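Family 88 glycosyl hydrolase (Bacteroides thetaiotaomicron, PDB 5NOA) probably acts on complex plant-type polysaccharides, as a member of glycosyl hydrolase family 88 related to the unsaturated rhamnogalacturonyl hydrolases. Local coordinates at residues E32-I37 with E370-L375; D229-A234 with T292-Y297; E271-R276 with P285-S290; K319-L324 with L366-R371. All coordinates share one frame; numbering follows the deposited sequence.

Contact 1. Residues E32-I37 with E370-L375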
loop_
_atom_site.group_PDB
_atom_site.type_symbol
_atom_site.label_atom_id
_atom_site.label_comp_id
_atom_site.label_asym_id
_atom_site.label_seq_id
_atom_site.Cartn_x
_atom_site.Cartn_y
_atom_site.Cartn_z
ATOM N N GLU A 32 12.550 -12.814 16.299
ATOM C CA GLU A 32 12.106 -13.832 15.357
ATOM C C GLU A 32 11.504 -13.158 14.131
ATOM O O GLU A 32 11.693 -13.629 13.014
ATOM C CB GLU A 32 11.049 -14.747 15.985
ATOM C CG GLU A 32 11.530 -15.756 17.004
ATOM C CD GLU A 32 10.357 -16.456 17.714
ATOM O OE1 GLU A 32 10.409 -16.632 18.944
ATOM O OE2 GLU A 32 9.354 -16.788 17.044
ATOM N N VAL A 33 10.762 -12.070 14.314
ATOM C CA VAL A 33 10.154 -11.408 13.167
ATOM C C VAL A 33 11.226 -10.643 12.379
ATOM O O VAL A 33 11.189 -10.631 11.151
ATOM C CB VAL A 33 9.020 -10.486 13.590
ATOM C CG1 VAL A 33 8.419 -9.786 12.382
ATOM C CG2 VAL A 33 7.962 -11.287 14.319
ATOM N N VAL A 34 12.204 -10.034 13.051
ATOM C CA VAL A 34 13.336 -9.453 12.336
ATOM C C VAL A 34 14.023 -10.501 11.471
ATOM O O VAL A 34 14.362 -10.217 10.313
ATOM C CB VAL A 34 14.309 -8.749 13.284
ATOM C CG1 VAL A 34 15.583 -8.289 12.585
ATOM C CG2 VAL A 34 13.619 -7.540 13.913
ATOM N N ASP A 35 14.254 -11.690 12.010
ATOM C CA ASP A 35 14.875 -12.750 11.219
ATOM C C ASP A 35 14.020 -13.089 9.974
ATOM O O ASP A 35 14.570 -13.323 8.890
ATOM C CB ASP A 35 15.109 -14.008 12.069
ATOM C CG ASP A 35 16.193 -13.863 13.103
ATOM O OD1 ASP A 35 17.014 -12.937 13.013
ATOM O OD2 ASP A 35 16.213 -14.714 14.022
ATOM N N ILE A 36 12.711 -13.096 10.122
ATOM C CA ILE A 36 11.829 -13.319 8.978
ATOM C C ILE A 36 11.979 -12.199 7.940
ATOM O O ILE A 36 12.080 -12.469 6.741
ATOM C CB ILE A 36 10.367 -13.453 9.454
ATOM C CG1 ILE A 36 10.160 -14.794 10.135
ATOM C CG2 ILE A 36 9.396 -13.254 8.308
ATOM C CD1 ILE A 36 8.856 -14.949 10.912
ATOM N N ILE A 37 12.015 -10.955 8.395
ATOM C CA ILE A 37 12.203 -9.834 7.481
ATOM C C ILE A 37 13.474 -9.994 6.639
ATOM O O ILE A 37 13.433 -9.845 5.427
ATOM C CB ILE A 37 12.233 -8.496 8.255
ATOM C CG1 ILE A 37 10.828 -8.170 8.759
ATOM C CG2 ILE A 37 12.750 -7.334 7.420
ATOM C CD1 ILE A 37 10.770 -7.137 9.870
ATOM N N GLU A 370 5.914 -3.494 11.045
ATOM C CA GLU A 370 5.025 -2.916 12.043
ATOM C C GLU A 370 4.810 -3.868 13.219
ATOM O O GLU A 370 4.663 -3.406 14.355
ATOM C CB GLU A 370 3.708 -2.463 11.425
ATOM C CG GLU A 370 2.966 -1.468 12.284
ATOM C CD GLU A 370 3.719 -0.165 12.527
ATOM O OE1 GLU A 370 4.560 0.279 11.689
ATOM O OE2 GLU A 370 3.488 0.436 13.578
ATOM N N ARG A 371 4.840 -5.165 12.953
ATOM C CA ARG A 371 4.774 -6.124 14.044
ATOM C C ARG A 371 5.964 -6.028 14.971
ATOM O O ARG A 371 5.804 -6.112 16.185
ATOM C CB ARG A 371 4.665 -7.546 13.509
ATOM C CG ARG A 371 4.542 -8.533 14.651
ATOM C CD ARG A 371 3.989 -9.833 14.244
ATOM N NE ARG A 371 3.706 -10.687 15.387
ATOM C CZ ARG A 371 2.623 -10.612 16.159
ATOM N NH1 ARG A 371 1.662 -9.751 15.955
ATOM N NH2 ARG A 371 2.503 -11.460 17.163
ATOM N N VAL A 372 7.168 -5.875 14.418
ATOM C CA VAL A 372 8.346 -5.685 15.270
ATOM C C VAL A 372 8.156 -4.497 16.192
ATOM O O VAL A 372 8.456 -4.578 17.393
ATOM C CB VAL A 372 9.621 -5.534 14.422
ATOM C CG1 VAL A 372 10.810 -5.105 15.281
ATOM C CG2 VAL A 372 9.934 -6.808 13.704
ATOM N N ARG A 373 7.654 -3.397 15.642
ATOM C CA ARG A 373 7.402 -2.208 16.457
ATOM C C ARG A 373 6.420 -2.467 17.605
ATOM O O ARG A 373 6.631 -2.049 18.752
ATOM C CB ARG A 373 6.981 -1.020 15.598
ATOM C CG ARG A 373 8.050 -0.644 14.559
ATOM C CD ARG A 373 7.652 0.557 13.743
ATOM N NE ARG A 373 8.611 0.832 12.647
ATOM C CZ ARG A 373 8.419 0.546 11.364
ATOM N NH1 ARG A 373 7.300 -0.042 10.877
ATOM N NH2 ARG A 373 9.387 0.886 10.510
ATOM N N TYR A 374 5.353 -3.201 17.320
ATOM C CA TYR A 374 4.410 -3.614 18.370
ATOM C C TYR A 374 5.087 -4.504 19.422
ATOM O O TYR A 374 4.976 -4.250 20.633
ATOM C CB TYR A 374 3.226 -4.356 17.730
ATOM C CG TYR A 374 2.414 -5.107 18.736
ATOM C CD1 TYR A 374 1.686 -4.428 19.697
ATOM C CD2 TYR A 374 2.381 -6.477 18.727
ATOM C CE1 TYR A 374 0.952 -5.107 20.643
ATOM C CE2 TYR A 374 1.638 -7.163 19.661
ATOM C CZ TYR A 374 0.931 -6.474 20.620
ATOM O OH TYR A 374 0.209 -7.197 21.568
ATOM N N LEU A 375 5.784 -5.550 18.987
ATOM C CA LEU A 375 6.380 -6.477 19.931
ATOM C C LEU A 375 7.412 -5.805 20.822
ATOM O O LEU A 375 7.528 -6.158 21.988
ATOM C CB LEU A 375 6.965 -7.678 19.209
ATOM C CG LEU A 375 5.953 -8.576 18.517
ATOM C CD1 LEU A 375 6.696 -9.545 17.626
ATOM C CD2 LEU A 375 5.027 -9.295 19.498
#

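Contact 2. Residues D229-A234 with T292-Y297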
loop_
_atom_site.group_PDB
_atom_site.type_symbol
_atom_site.label_atom_id
_atom_site.label_comp_id
_atom_site.label_asym_id
_atom_site.label_seq_id
_atom_site.Cartn_x
_atom_site.Cartn_y
_atom_site.Cartn_z
ATOM N N ASP A 229 -8.943 -2.661 -0.887
ATOM C CA ASP A 229 -9.087 -2.069 0.420
ATOM C C ASP A 229 -7.794 -2.082 1.228
ATOM O O ASP A 229 -7.590 -1.178 2.056
ATOM C CB ASP A 229 -10.246 -2.678 1.178
ATOM C CG ASP A 229 -11.534 -2.120 0.705
ATOM O OD1 ASP A 229 -11.982 -2.530 -0.421
ATOM O OD2 ASP A 229 -12.082 -1.221 1.376
ATOM N N GLY A 230 -6.962 -3.077 0.999
ATOM C CA GLY A 230 -5.654 -3.099 1.623
ATOM C C GLY A 230 -4.822 -1.897 1.243
ATOM O O GLY A 230 -4.237 -1.247 2.103
ATOM N N TRP A 231 -4.800 -1.566 -0.038
ATOM C CA TRP A 231 -4.085 -0.392 -0.486
ATOM C C TRP A 231 -4.588 0.843 0.233
ATOM O O TRP A 231 -3.811 1.699 0.684
ATOM C CB TRP A 231 -4.247 -0.129 -1.982
ATOM C CG TRP A 231 -3.625 -1.117 -2.932
ATOM C CD1 TRP A 231 -4.301 -1.861 -3.837
ATOM C CD2 TRP A 231 -2.233 -1.353 -3.193
ATOM N NE1 TRP A 231 -3.429 -2.566 -4.622
ATOM C CE2 TRP A 231 -2.162 -2.274 -4.248
ATOM C CE3 TRP A 231 -1.038 -0.876 -2.661
ATOM C CZ2 TRP A 231 -0.955 -2.728 -4.772
ATOM C CZ3 TRP A 231 0.162 -1.316 -3.212
ATOM C CH2 TRP A 231 0.182 -2.252 -4.239
ATOM N N VAL A 232 -5.899 0.969 0.377
ATOM C CA VAL A 232 -6.467 2.174 0.960
ATOM C C VAL A 232 -6.113 2.281 2.442
ATOM O O VAL A 232 -5.722 3.345 2.927
ATOM C CB VAL A 232 -7.980 2.277 0.747
ATOM C CG1 VAL A 232 -8.510 3.571 1.371
ATOM C CG2 VAL A 232 -8.361 2.212 -0.727
ATOM N N LEU A 233 -6.287 1.191 3.187
ATOM C CA LEU A 233 -6.032 1.257 4.621
ATOM C C LEU A 233 -4.552 1.562 4.878
ATOM O O LEU A 233 -4.211 2.375 5.747
ATOM C CB LEU A 233 -6.438 -0.035 5.320
ATOM C CG LEU A 233 -6.374 0.026 6.835
ATOM C CD1 LEU A 233 -7.568 0.799 7.372
ATOM C CD2 LEU A 233 -6.408 -1.378 7.448
ATOM N N ALA A 234 -3.677 0.867 4.152
ATOM C CA ALA A 234 -2.248 1.145 4.285
ATOM C C ALA A 234 -1.869 2.555 3.858
ATOM O O ALA A 234 -1.016 3.186 4.469
ATOM C CB ALA A 234 -1.448 0.137 3.475
ATOM N N THR A 292 -4.492 -9.236 2.929
ATOM C CA THR A 292 -4.254 -9.560 4.302
ATOM C C THR A 292 -3.030 -8.839 4.856
ATOM O O THR A 292 -3.059 -8.307 5.974
ATOM C CB THR A 292 -4.070 -11.079 4.474
ATOM O OG1 THR A 292 -5.232 -11.742 3.988
ATOM C CG2 THR A 292 -3.818 -11.521 5.910
ATOM N N ALA A 293 -1.930 -8.833 4.134
ATOM C CA ALA A 293 -0.698 -8.177 4.606
ATOM C C ALA A 293 -0.880 -6.675 4.761
ATOM O O ALA A 293 -0.468 -6.086 5.734
ATOM C CB ALA A 293 0.469 -8.496 3.669
ATOM N N PHE A 294 -1.501 -6.029 3.779
ATOM C CA PHE A 294 -1.762 -4.601 3.897
ATOM C C PHE A 294 -2.651 -4.316 5.100
ATOM O O PHE A 294 -2.458 -3.311 5.770
ATOM C CB PHE A 294 -2.398 -4.017 2.633
ATOM C CG PHE A 294 -1.447 -3.802 1.472
ATOM C CD1 PHE A 294 -0.300 -3.038 1.620
ATOM C CD2 PHE A 294 -1.708 -4.347 0.239
ATOM C CE1 PHE A 294 0.586 -2.824 0.570
ATOM C CE2 PHE A 294 -0.845 -4.127 -0.839
ATOM C CZ PHE A 294 0.310 -3.374 -0.655
ATOM N N PHE A 295 -3.658 -5.154 5.347
ATOM C CA PHE A 295 -4.513 -4.953 6.512
ATOM C C PHE A 295 -3.738 -5.140 7.810
ATOM O O PHE A 295 -3.986 -4.427 8.782
ATOM C CB PHE A 295 -5.715 -5.895 6.494
ATOM C CG PHE A 295 -6.673 -5.686 5.339
ATOM C CD1 PHE A 295 -7.070 -4.428 4.924
ATOM C CD2 PHE A 295 -7.253 -6.775 4.732
ATOM C CE1 PHE A 295 -7.987 -4.261 3.901
ATOM C CE2 PHE A 295 -8.158 -6.611 3.704
ATOM C CZ PHE A 295 -8.528 -5.355 3.277
ATOM N N THR A 296 -2.839 -6.114 7.844
ATOM C CA THR A 296 -2.066 -6.391 9.032
ATOM C C THR A 296 -1.145 -5.219 9.324
ATOM O O THR A 296 -0.983 -4.841 10.486
ATOM C CB THR A 296 -1.296 -7.682 8.868
ATOM O OG1 THR A 296 -2.195 -8.732 8.547
ATOM C CG2 THR A 296 -0.540 -8.118 10.082
ATOM N N TYR A 297 -0.573 -4.603 8.288
ATOM C CA TYR A 297 0.150 -3.348 8.453
ATOM C C TYR A 297 -0.734 -2.241 8.955
ATOM O O TYR A 297 -0.444 -1.575 9.950
ATOM C CB TYR A 297 0.795 -2.883 7.129
ATOM C CG TYR A 297 1.387 -1.499 7.221
ATOM C CD1 TYR A 297 2.477 -1.246 8.027
ATOM C CD2 TYR A 297 0.822 -0.435 6.532
ATOM C CE1 TYR A 297 3.024 0.013 8.111
ATOM C CE2 TYR A 297 1.364 0.846 6.635
ATOM C CZ TYR A 297 2.470 1.070 7.448
ATOM O OH TYR A 297 3.039 2.327 7.555
#

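Contact 3. Residues E271-R276 with P285-S290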
loop_
_atom_site.group_PDB
_atom_site.type_symbol
_atom_site.label_atom_id
_atom_site.label_comp_id
_atom_site.label_asym_id
_atom_site.label_seq_id
_atom_site.Cartn_x
_atom_site.Cartn_y
_atom_site.Cartn_z
ATOM N N GLU A 271 -10.041 -18.087 9.613
ATOM C CA GLU A 271 -8.674 -18.562 9.411
ATOM C C GLU A 271 -7.621 -17.436 9.465
ATOM O O GLU A 271 -6.425 -17.715 9.425
ATOM C CB GLU A 271 -8.580 -19.221 8.032
ATOM C CG GLU A 271 -9.353 -20.506 7.952
ATOM C CD GLU A 271 -10.800 -20.364 7.492
ATOM O OE1 GLU A 271 -11.357 -19.236 7.304
ATOM O OE2 GLU A 271 -11.374 -21.445 7.308
ATOM N N GLY A 272 -8.049 -16.177 9.513
ATOM C CA GLY A 272 -7.132 -15.043 9.713
ATOM C C GLY A 272 -6.818 -14.191 8.498
ATOM O O GLY A 272 -6.375 -13.065 8.640
ATOM N N TYR A 273 -7.079 -14.731 7.326
ATOM C CA TYR A 273 -6.942 -13.994 6.076
ATOM C C TYR A 273 -8.241 -13.323 5.677
ATOM O O TYR A 273 -9.299 -13.598 6.259
ATOM C CB TYR A 273 -6.385 -14.907 4.973
ATOM C CG TYR A 273 -7.173 -16.146 4.686
ATOM C CD1 TYR A 273 -8.352 -16.101 3.957
ATOM C CD2 TYR A 273 -6.753 -17.378 5.138
ATOM C CE1 TYR A 273 -9.065 -17.256 3.676
ATOM C CE2 TYR A 273 -7.470 -18.516 4.877
ATOM C CZ TYR A 273 -8.632 -18.455 4.127
ATOM O OH TYR A 273 -9.369 -19.574 3.831
ATOM N N TRP A 274 -8.145 -12.497 4.642
ATOM C CA TRP A 274 -9.276 -11.952 3.937
ATOM C C TRP A 274 -9.316 -12.557 2.546
ATOM O O TRP A 274 -8.299 -12.655 1.886
ATOM C CB TRP A 274 -9.190 -10.444 3.840
ATOM C CG TRP A 274 -9.515 -9.738 5.124
ATOM C CD1 TRP A 274 -10.664 -9.092 5.411
ATOM C CD2 TRP A 274 -8.653 -9.543 6.257
ATOM N NE1 TRP A 274 -10.589 -8.507 6.651
ATOM C CE2 TRP A 274 -9.359 -8.755 7.178
ATOM C CE3 TRP A 274 -7.355 -9.919 6.565
ATOM C CZ2 TRP A 274 -8.815 -8.375 8.381
ATOM C CZ3 TRP A 274 -6.814 -9.529 7.767
ATOM C CH2 TRP A 274 -7.534 -8.753 8.637
ATOM N N THR A 275 -10.500 -12.939 2.119
ATOM C CA THR A 275 -10.694 -13.496 0.790
ATOM C C THR A 275 -10.731 -12.391 -0.248
ATOM O O THR A 275 -11.044 -11.219 0.057
ATOM C CB THR A 275 -11.966 -14.365 0.737
ATOM O OG1 THR A 275 -13.065 -13.652 1.297
ATOM C CG2 THR A 275 -11.791 -15.638 1.510
ATOM N N ARG A 276 -10.423 -12.780 -1.477
ATOM C CA ARG A 276 -10.361 -11.846 -2.581
ATOM C C ARG A 276 -11.603 -10.972 -2.709
ATOM O O ARG A 276 -11.470 -9.765 -2.970
ATOM C CB ARG A 276 -10.049 -12.609 -3.885
ATOM C CG ARG A 276 -8.608 -13.078 -3.978
ATOM C CD ARG A 276 -8.386 -14.081 -5.072
ATOM N NE ARG A 276 -8.889 -15.380 -4.653
ATOM C CZ ARG A 276 -9.011 -16.429 -5.462
ATOM N NH1 ARG A 276 -8.679 -16.335 -6.753
ATOM N NH2 ARG A 276 -9.442 -17.568 -4.998
ATOM N N PRO A 285 -12.505 -18.435 -3.396
ATOM C CA PRO A 285 -12.218 -18.984 -2.061
ATOM C C PRO A 285 -10.761 -18.995 -1.659
ATOM O O PRO A 285 -9.862 -18.896 -2.487
ATOM C CB PRO A 285 -12.746 -20.437 -2.172
ATOM C CG PRO A 285 -12.568 -20.750 -3.622
ATOM C CD PRO A 285 -12.969 -19.489 -4.313
ATOM N N GLY A 286 -10.575 -19.212 -0.378
ATOM C CA GLY A 286 -9.304 -19.557 0.172
ATOM C C GLY A 286 -8.404 -18.374 0.448
ATOM O O GLY A 286 -8.767 -17.181 0.264
ATOM N N PRO A 287 -7.189 -18.664 0.945
ATOM C CA PRO A 287 -6.282 -17.625 1.357
ATOM C C PRO A 287 -5.861 -16.651 0.244
ATOM O O PRO A 287 -5.720 -16.999 -0.914
ATOM C CB PRO A 287 -5.034 -18.392 1.771
ATOM C CG PRO A 287 -5.291 -19.784 1.653
ATOM C CD PRO A 287 -6.639 -20.015 1.147
ATOM N N GLU A 288 -5.588 -15.420 0.647
ATOM C CA GLU A 288 -4.890 -14.482 -0.224
ATOM C C GLU A 288 -4.019 -13.619 0.666
ATOM O O GLU A 288 -4.452 -13.226 1.754
ATOM C CB GLU A 288 -5.852 -13.678 -1.079
ATOM C CG GLU A 288 -5.182 -12.985 -2.278
ATOM C CD GLU A 288 -4.402 -11.725 -1.971
ATOM O OE1 GLU A 288 -4.935 -10.885 -1.222
ATOM O OE2 GLU A 288 -3.277 -11.544 -2.564
ATOM N N THR A 289 -2.814 -13.306 0.199
ATOM C CA THR A 289 -1.814 -12.671 1.047
ATOM C C THR A 289 -1.733 -11.176 0.961
ATOM O O THR A 289 -1.464 -10.522 1.972
ATOM C CB THR A 289 -0.468 -13.309 0.772
ATOM O OG1 THR A 289 -0.537 -14.680 1.144
ATOM C CG2 THR A 289 0.706 -12.644 1.481
ATOM N N SER A 290 -1.821 -10.606 -0.236
ATOM C CA SER A 290 -1.536 -9.182 -0.363
ATOM C C SER A 290 -2.516 -8.301 0.396
ATOM O O SER A 290 -2.086 -7.396 1.138
ATOM C CB SER A 290 -1.399 -8.758 -1.828
ATOM O OG SER A 290 -2.584 -8.969 -2.570
HETATM O O HOH W 1 -6.323 -10.660 1.138
HETATM O O HOH W 2 -9.651 -15.619 -1.867
#

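Contact 4. Residues K319-L324 with L366-R371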
loop_
_atom_site.group_PDB
_atom_site.type_symbol
_atom_site.label_atom_id
_atom_site.label_comp_id
_atom_site.label_asym_id
_atom_site.label_seq_id
_atom_site.Cartn_x
_atom_site.Cartn_y
_atom_site.Cartn_z
ATOM N N LYS A 319 -4.486 -12.955 14.551
ATOM C CA LYS A 319 -4.935 -14.015 13.648
ATOM C C LYS A 319 -4.344 -13.809 12.261
ATOM O O LYS A 319 -4.004 -14.778 11.578
ATOM C CB LYS A 319 -6.457 -14.071 13.584
ATOM C CG LYS A 319 -7.116 -14.682 14.787
ATOM C CD LYS A 319 -8.614 -14.865 14.576
ATOM C CE LYS A 319 -9.353 -13.612 14.935
ATOM N NZ LYS A 319 -10.811 -13.865 14.855
ATOM N N ALA A 320 -4.262 -12.553 11.816
ATOM C CA ALA A 320 -3.687 -12.256 10.501
ATOM C C ALA A 320 -2.207 -12.595 10.420
ATOM O O ALA A 320 -1.753 -13.198 9.445
ATOM C CB ALA A 320 -3.950 -10.822 10.130
ATOM N N TRP A 321 -1.471 -12.207 11.456
ATOM C CA TRP A 321 -0.037 -12.524 11.475
ATOM C C TRP A 321 0.198 -14.016 11.550
ATOM O O TRP A 321 1.142 -14.536 10.972
ATOM C CB TRP A 321 0.702 -11.791 12.605
ATOM C CG TRP A 321 2.146 -12.149 12.579
ATOM C CD1 TRP A 321 2.774 -13.014 13.406
ATOM C CD2 TRP A 321 3.096 -11.755 11.594
ATOM N NE1 TRP A 321 4.090 -13.167 13.017
ATOM C CE2 TRP A 321 4.305 -12.406 11.902
ATOM C CE3 TRP A 321 3.046 -10.898 10.472
ATOM C CZ2 TRP A 321 5.440 -12.244 11.123
ATOM C CZ3 TRP A 321 4.175 -10.745 9.710
ATOM C CH2 TRP A 321 5.357 -11.411 10.050
ATOM N N LYS A 322 -0.662 -14.724 12.280
ATOM C CA LYS A 322 -0.586 -16.146 12.296
ATOM C C LYS A 322 -0.685 -16.749 10.866
ATOM O O LYS A 322 0.121 -17.582 10.465
ATOM C CB LYS A 322 -1.642 -16.668 13.235
ATOM C CG LYS A 322 -1.769 -18.151 13.207
ATOM C CD LYS A 322 -2.719 -18.600 14.304
ATOM C CE LYS A 322 -3.057 -20.065 14.181
ATOM N NZ LYS A 322 -1.907 -20.850 14.641
ATOM N N TYR A 323 -1.653 -16.284 10.092
ATOM C CA TYR A 323 -1.752 -16.696 8.707
ATOM C C TYR A 323 -0.486 -16.329 7.931
ATOM O O TYR A 323 0.056 -17.152 7.180
ATOM C CB TYR A 323 -3.004 -16.063 8.055
ATOM C CG TYR A 323 -2.897 -16.110 6.544
ATOM C CD1 TYR A 323 -3.116 -17.283 5.833
ATOM C CD2 TYR A 323 -2.464 -15.005 5.835
ATOM C CE1 TYR A 323 -2.928 -17.349 4.474
ATOM C CE2 TYR A 323 -2.298 -15.056 4.465
ATOM C CZ TYR A 323 -2.511 -16.242 3.785
ATOM O OH TYR A 323 -2.319 -16.368 2.420
ATOM N N LEU A 324 -0.042 -15.079 8.055
ATOM C CA LEU A 324 1.110 -14.651 7.241
ATOM C C LEU A 324 2.346 -15.457 7.538
ATOM O O LEU A 324 3.077 -15.795 6.643
ATOM C CB LEU A 324 1.371 -13.166 7.448
ATOM C CG LEU A 324 0.298 -12.222 6.904
ATOM C CD1 LEU A 324 0.530 -10.807 7.412
ATOM C CD2 LEU A 324 0.261 -12.255 5.389
ATOM N N LEU A 366 5.869 -4.599 5.016
ATOM C CA LEU A 366 5.188 -3.577 5.836
ATOM C C LEU A 366 4.577 -4.186 7.097
ATOM O O LEU A 366 4.756 -3.704 8.216
ATOM C CB LEU A 366 4.098 -2.875 5.039
ATOM C CG LEU A 366 4.528 -2.015 3.880
ATOM C CD1 LEU A 366 3.277 -1.457 3.217
ATOM C CD2 LEU A 366 5.422 -0.882 4.318
ATOM N N ALA A 367 3.831 -5.261 6.908
ATOM C CA ALA A 367 3.183 -5.946 8.035
ATOM C C ALA A 367 4.199 -6.414 9.056
ATOM O O ALA A 367 4.007 -6.230 10.260
ATOM C CB ALA A 367 2.382 -7.093 7.521
ATOM N N ALA A 368 5.273 -7.033 8.585
ATOM C CA ALA A 368 6.290 -7.565 9.499
ATOM C C ALA A 368 7.004 -6.464 10.261
ATOM O O ALA A 368 7.252 -6.590 11.470
ATOM C CB ALA A 368 7.273 -8.420 8.733
ATOM N N CYS A 369 7.348 -5.376 9.572
ATOM C CA CYS A 369 8.052 -4.303 10.241
ATOM C C CYS A 369 7.180 -3.716 11.347
ATOM O O CYS A 369 7.682 -3.385 12.437
ATOM C CB CYS A 369 8.475 -3.237 9.256
ATOM S SG CYS A 369 9.835 -3.715 8.145
ATOM N N GLU A 370 5.914 -3.494 11.045
ATOM C CA GLU A 370 5.025 -2.916 12.043
ATOM C C GLU A 370 4.810 -3.868 13.219
ATOM O O GLU A 370 4.663 -3.406 14.355
ATOM C CB GLU A 370 3.708 -2.463 11.425
ATOM C CG GLU A 370 2.966 -1.468 12.284
ATOM C CD GLU A 370 3.719 -0.165 12.527
ATOM O OE1 GLU A 370 4.560 0.279 11.689
ATOM O OE2 GLU A 370 3.488 0.436 13.578
ATOM N N ARG A 371 4.840 -5.165 12.953
ATOM C CA ARG A 371 4.774 -6.124 14.044
ATOM C C ARG A 371 5.964 -6.028 14.971
ATOM O O ARG A 371 5.804 -6.112 16.185
ATOM C CB ARG A 371 4.665 -7.546 13.509
ATOM C CG ARG A 371 4.542 -8.533 14.651
ATOM C CD ARG A 371 3.989 -9.833 14.244
ATOM N NE ARG A 371 3.706 -10.687 15.387
ATOM C CZ ARG A 371 2.623 -10.612 16.159
ATOM N NH1 ARG A 371 1.662 -9.751 15.955
ATOM N NH2 ARG A 371 2.503 -11.460 17.163
#

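Contact 1. Residues E32-I37 with E370-L375
The CG2 methyl of V372 meets three side chains of helix 29-47. V33 CG1 lies 3.6 Å from V372 CG2, the two valines alongside each other and pointing opposite ways. V34 CG2 comes across at about a right angle and stops 3.8 Å from V372 CG2, and I37 CD1 comes in at a slant, 3.9 Å from V372 CG2. V372 holds this methyl beside its own backbone N and anti to the carbonyl carbon, with CG1 anti to N (chi1 170°). V33 divides its work between two branches: while CG1 serves V372, CG2 touches L375 CD1 at 3.9 Å and R371 CD at 4.2 Å, near the plane of the guanidinium at its edge. The two helix segments run nearly antiparallel at 165°, with axes 9.5 Å apart. Further out, L375 CD2 lies over the rim of one guanidinium face of R371, whose charge is paired with E318 of helix 310-328. R373 bridges to E370, NH1 to OE1 at 2.9 Å, and also pairs with E67, while L71 of helix 56-72 packs on V372, I37 and R373. The contact joins the first and last helices of the chain, consistent with the ring closure expected of this family. No hydrogen bond crosses it; its hold is the fit of branched aliphatic groups, with the charges of R371 and R373 paired at its margins.

Contact 2. Residues D229-A234 with T292-Y297
F294 packs its ring tip against W231 and its CB against G230, the tight half of the contact. F294 CZ stands 3.3 Å from W231 CZ3, over one face of the indole, but the planes are turned 38° apart, an oblique pair. G230 O is 3.4 Å from F294 CB, and a side chain on G230 would collide with that carbon. F295, swung with CG anti to its carbonyl carbon (chi1 -64°), brings CE1 to 3.3 Å from G230 N. The helix segments run almost parallel, 20° apart with axes only 7.9 Å from each other, consistent with neighbouring inner helices of an (alpha/alpha)6 barrel. An alanine in place of F294 would probably open a gap between W231 and A234 and leave that face of the indole without its aromatic neighbour. The packing is looser toward the C-terminal ends, though still buried: A234 CB touches the edge of Y297 at CD2, 3.9 Å away, and L233 CD2 meets F295 CD1 edge-on at 4.0 Å.

Contact 3. Residues E271-R276 with P285-S290
Y273 and P287 make the main apolar contact: P287 CA sits 3.5 Å from the centroid of the Y273 ring and 4° off its normal, a CH-pi interaction over the face. Y273 takes the position with CG between backbone N and carbonyl carbon (chi1 57°), which lays the ring under the G286-P287 peptide. An alanine here would probably strip P287 of its aromatic floor and open a gap beside G286. At the other end of 271-276, R276 CG packs on E288 CG at 3.8 Å. One direct hydrogen bond crosses the contact, R276 NH2 to P285 O at 2.9 Å, with the acceptor in the guanidinium plane. Water supplies the other polar links. One molecule accepts from both R276 N and R276 NE and donates to G286 O; another lies between W274 O and E288 OE1. Within its own segment E288 is the N-cap residue: OE2 accepts from S290 N at 2.9 Å and also from S290 OG, at 2.7 Å. E288 N, buried here, has no hydrogen-bond partner. The guanidinium of R276 is fixed further by a salt bridge with E343. The paired loops sit at the start of helix 289-304, with W274 bonded to V264 of helix 250-266 and Y323 of helix 310-328 packed on P287.

Contact 4. Residues K319-L324 with L366-R371
W321 and R371 form a cation-pi stack in a buried helix-helix contact between helices 310-328 and 358-377, two successive helices of the chain. The guanidinium lies flat on the indole, planes 13° apart and centres 4.2 Å from each other. R371 CD sits 3.3 Å from the centroid of the five-membered ring of W321, directly over it, so the aliphatic chain also makes a CH-pi contact. R371 NE comes to 3.2 Å of W321 CD1; the indole NE1 is close by, but both nitrogens are donors and make no bond to each other. Consistent with an all-helical barrel, these consecutive helices are neighbours; the segment axes stay 11.4 Å apart and cross at -124°, and the long W321 side chain spans the interval. Its CG is anti to the backbone N (chi1 180°), sending the indole out to helix 358-377, where CH2 meets A368 CB at 3.8 Å. L324 CD1 adds a lighter touch on A367 CB at 4.2 Å. E318, one turn before W321, is likely to hold the guanidinium over the ring. V33 of helix 29-47 packs on W321 and on A368.

In the fold
From the N terminus, helix 29-47 opens contact 1, which closes only at helix 358-377, so its loop spans nearly the whole chain. Contact 2 is nested inside it, joining helix 226-242 to helix 289-304, and contact 3 is nested within contact 2, folding the loop after helix 250-266 against the start of helix 289-304. Contact 4 follows in series, from helix 310-328 to helix 358-377, and shares that last helix, with E370 and R371, with contact 1. None cross. Contacts 1 and 4, 8 Å apart between centres, thus join helices 29-47 and 310-328 to helix 358-377, while T292 and T296 of helix 289-304 link contact 2 to the loop of contact 3 and to helix 310-328 of contact 4.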